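Local atomic coordinates of alpha-2,3-sialyltransferase (Campylobacter jejuni, PDB entry 2P2V), a protein that probably transfers sialic acid from its CMP-activated form to acceptor sugars in alpha-2,3 linkage, the present chain being the sialyltransferase part of a longer membrane protein. Residues C96-L101 with G151-A156. Numbering follows the deposited sequence.
Sequences CSTFNL and GVYMCA. With CSF (cytidine-5'-monophosphate-3-fluoro-N-acetyl-neuraminic acid), chain O.
Tyr153 reaches out from its helix and lays its ring into the bend of 96-101, where Ser97, Thr98 and Phe99 all touch it. Its CG stands anti to the backbone N (chi1 -170°), which, with the CB bond already pointing toward the loop, puts the ring among its residues. At the far end Tyr153 OH donates to the backbone oxygen of Thr98, OH to O 2.7 Å, lying in the carbonyl plane on a lone pair. Tyr153 OH is also 2.9 Å from Thr98 N. Ser97 covers one face of the phenol: its CB sits 4.0 Å from the centroid of the Tyr153 ring, nearly on the normal, in a CH-pi contact shifted toward the CD2-CE2 side. Phe99 meets the edge instead. The tyrosine presents CD1 and CE1 to the phenylalanine ring in an offset edge-to-face pair, planes at 88° and centroids 5.4 Å apart. CE2 of Phe99 comes to 3.7 Å from CD1 of Tyr153. Face, edge and hydroxyl are thus each engaged, which should fix the ring's rotation in this buried place.

The loop has its own bracing. Thr98 OG1, turned back between backbone N and carbonyl carbon (chi1 41°), donates to Cys96 O at 3.0 Å from above the carbonyl plane, and it is also hydrogen-bonded to Tyr124 N. Glu105 takes the backbone N-H of Phe99 and of Leu101. On the helix, two residues before Tyr153, Gly151 N donates to O3', on the ribose of the bound CSF (3.1 Å), so the turn of helix that carries Tyr153 also lines the pocket of this fluorinated sugar nucleotide. The contact joins the loop that leaves strand 90-96 of the parallel sheet, on its way to helix 107-116, to helix 150-161, which packs against helices 131-144 and 207-221.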
loop_
_atom_site.group_PDB
_atom_site.type_symbol
_atom_site.label_atom_id
_atom_site.label_comp_id
_atom_site.label_asym_id
_atom_site.label_seq_id
_atom_site.Cartn_x
_atom_site.Cartn_y
_atom_site.Cartn_z
ATOM N N CYS A 96 6.612 -17.746 10.847
ATOM C CA CYS A 96 7.937 -17.512 10.276
ATOM C C CYS A 96 8.643 -16.504 11.159
ATOM O O CYS A 96 8.131 -15.383 11.365
ATOM C CB CYS A 96 7.763 -16.987 8.851
ATOM S SG CYS A 96 9.389 -16.892 8.076
ATOM N N SER A 97 9.724 -16.922 11.802
ATOM C CA SER A 97 10.523 -16.082 12.703
ATOM C C SER A 97 11.255 -14.958 11.950
ATOM O O SER A 97 12.325 -15.165 11.310
ATOM C CB SER A 97 11.512 -16.948 13.451
ATOM O OG SER A 97 10.903 -18.079 14.053
ATOM N N THR A 98 10.666 -13.763 11.989
ATOM C CA THR A 98 11.056 -12.670 11.129
ATOM C C THR A 98 11.295 -11.390 11.920
ATOM O O THR A 98 10.708 -11.203 12.984
ATOM C CB THR A 98 9.928 -12.392 10.060
ATOM O OG1 THR A 98 8.615 -12.485 10.668
ATOM C CG2 THR A 98 10.027 -13.411 8.857
ATOM N N PHE A 99 12.076 -10.478 11.372
ATOM C CA PHE A 99 12.373 -9.209 12.021
ATOM C C PHE A 99 11.912 -8.013 11.200
ATOM O O PHE A 99 11.981 -6.911 11.702
ATOM C CB PHE A 99 13.899 -9.083 12.290
ATOM C CG PHE A 99 14.428 -10.137 13.230
ATOM C CD1 PHE A 99 15.086 -11.259 12.727
ATOM C CD2 PHE A 99 14.159 -10.064 14.614
ATOM C CE1 PHE A 99 15.533 -12.283 13.561
ATOM C CE2 PHE A 99 14.629 -11.071 15.480
ATOM C CZ PHE A 99 15.320 -12.201 14.931
ATOM N N ASN A 100 11.556 -8.200 9.899
ATOM C CA ASN A 100 11.249 -7.133 8.967
ATOM C C ASN A 100 12.462 -6.171 8.825
ATOM O O ASN A 100 12.404 -4.956 9.104
ATOM C CB ASN A 100 9.987 -6.335 9.396
ATOM C CG ASN A 100 9.462 -5.409 8.333
ATOM O OD1 ASN A 100 9.802 -5.527 7.160
ATOM N ND2 ASN A 100 8.566 -4.435 8.751
ATOM N N LEU A 101 13.601 -6.756 8.409
ATOM C CA LEU A 101 14.781 -6.008 8.083
ATOM C C LEU A 101 15.224 -6.540 6.718
ATOM O O LEU A 101 15.255 -7.744 6.521
ATOM C CB LEU A 101 15.888 -6.301 9.100
ATOM C CG LEU A 101 15.628 -5.671 10.485
ATOM C CD1 LEU A 101 16.600 -6.124 11.498
ATOM C CD2 LEU A 101 15.760 -4.200 10.266
ATOM N N GLY A 151 15.019 -19.606 20.345
ATOM C CA GLY A 151 14.471 -19.758 21.716
ATOM C C GLY A 151 14.011 -18.462 22.334
ATOM O O GLY A 151 12.890 -18.381 22.852
ATOM N N VAL A 152 14.869 -17.466 22.302
ATOM C CA VAL A 152 14.590 -16.096 22.706
ATOM C C VAL A 152 13.473 -15.493 21.881
ATOM O O VAL A 152 12.587 -14.903 22.416
ATOM C CB VAL A 152 15.852 -15.184 22.657
ATOM C CG1 VAL A 152 15.605 -13.759 23.188
ATOM C CG2 VAL A 152 16.996 -15.809 23.443
ATOM N N TYR A 153 13.488 -15.682 20.552
ATOM C CA TYR A 153 12.422 -15.137 19.714
ATOM C C TYR A 153 11.064 -15.661 20.147
ATOM O O TYR A 153 10.109 -14.891 20.260
ATOM C CB TYR A 153 12.713 -15.531 18.224
ATOM C CG TYR A 153 11.837 -14.836 17.225
ATOM C CD1 TYR A 153 12.288 -13.701 16.563
ATOM C CD2 TYR A 153 10.565 -15.323 16.934
ATOM C CE1 TYR A 153 11.447 -13.062 15.668
ATOM C CE2 TYR A 153 9.722 -14.684 16.049
ATOM C CZ TYR A 153 10.197 -13.580 15.404
ATOM O OH TYR A 153 9.392 -12.943 14.502
ATOM N N MET A 154 10.981 -16.970 20.383
ATOM C CA MET A 154 9.746 -17.606 20.814
ATOM C C MET A 154 9.274 -17.027 22.157
ATOM O O MET A 154 8.039 -16.892 22.378
ATOM C CB MET A 154 9.914 -19.126 20.951
ATOM C CG MET A 154 9.987 -19.846 19.558
ATOM S SD MET A 154 9.896 -21.631 19.745
ATOM C CE MET A 154 11.485 -21.893 20.434
ATOM N N CYS A 155 10.223 -16.714 23.031
ATOM C CA CYS A 155 9.842 -16.038 24.336
ATOM C C CYS A 155 9.176 -14.678 24.102
ATOM O O CYS A 155 8.150 -14.349 24.716
ATOM C CB CYS A 155 11.078 -15.847 25.223
ATOM S SG CYS A 155 11.707 -17.389 25.900
ATOM N N ALA A 156 9.765 -13.883 23.214
ATOM C CA ALA A 156 9.232 -12.577 22.843
ATOM C C ALA A 156 7.838 -12.748 22.265
ATOM O O ALA A 156 6.885 -12.029 22.622
ATOM C CB ALA A 156 10.261 -11.812 21.822
HETATM C C5A CSF O . 21.042 -22.109 12.986
HETATM C C4A CSF O . 21.410 -21.806 14.434
HETATM C C2A CSF O . 18.927 -21.636 15.047
HETATM O O6A CSF O . 18.679 -22.049 13.686
HETATM C C6A CSF O . 19.682 -22.829 12.983
HETATM C C3A CSF O . 20.311 -20.994 15.137
HETATM O O4A CSF O . 22.592 -21.017 14.454
HETATM N N5A CSF O . 22.092 -23.012 12.468
HETATM C C7A CSF O . 19.157 -23.058 11.571
HETATM C C8A CSF O . 17.793 -23.739 11.603
HETATM C C9A CSF O . 17.192 -23.890 10.191
HETATM O O9A CSF O . 15.953 -24.638 10.213
HETATM O O8A CSF O . 17.929 -25.018 12.300
HETATM O O7A CSF O . 19.125 -21.796 10.881
HETATM C C1A CSF O . 17.949 -20.536 15.436
HETATM O OBA CSF O . 18.208 -19.900 16.496
HETATM O OAA CSF O . 16.948 -20.326 14.697
HETATM O O1A CSF O . 18.752 -22.650 16.065
HETATM O O2A CSF O . 20.135 -24.701 16.096
HETATM N N1 CSF O . 19.646 -24.508 21.066
HETATM C C2 CSF O . 20.614 -24.253 22.085
HETATM N N3 CSF O . 21.732 -25.031 22.192
HETATM C C4 CSF O . 21.911 -26.067 21.341
HETATM C C5 CSF O . 20.972 -26.336 20.338
HETATM C C6 CSF O . 19.836 -25.540 20.220
HETATM C "C3'" CSF O . 18.027 -22.274 19.104
HETATM C "C2'" CSF O . 18.665 -22.245 20.479
HETATM C "C1'" CSF O . 18.429 -23.672 20.976
HETATM O "O4'" CSF O . 17.432 -24.302 20.142
HETATM C "C4'" CSF O . 16.982 -23.382 19.148
HETATM P PA CSF O . 18.695 -24.273 15.955
HETATM O "O5'" CSF O . 17.960 -24.705 17.340
HETATM C "C5'" CSF O . 16.766 -24.080 17.806
HETATM O "O3'" CSF O . 17.367 -21.043 18.830
HETATM O "O2'" CSF O . 17.977 -21.288 21.329
HETATM N N4 CSF O . 23.018 -26.865 21.438
HETATM O O2 CSF O . 20.443 -23.273 22.862
HETATM O O3A CSF O . 17.806 -24.779 14.856
HETATM C C10 CSF O . 22.414 -22.906 11.166
HETATM O O10 CSF O . 21.865 -22.111 10.388
HETATM C C11 CSF O . 23.496 -23.849 10.693
HETATM F F3A CSF O . 20.212 -19.745 14.566
#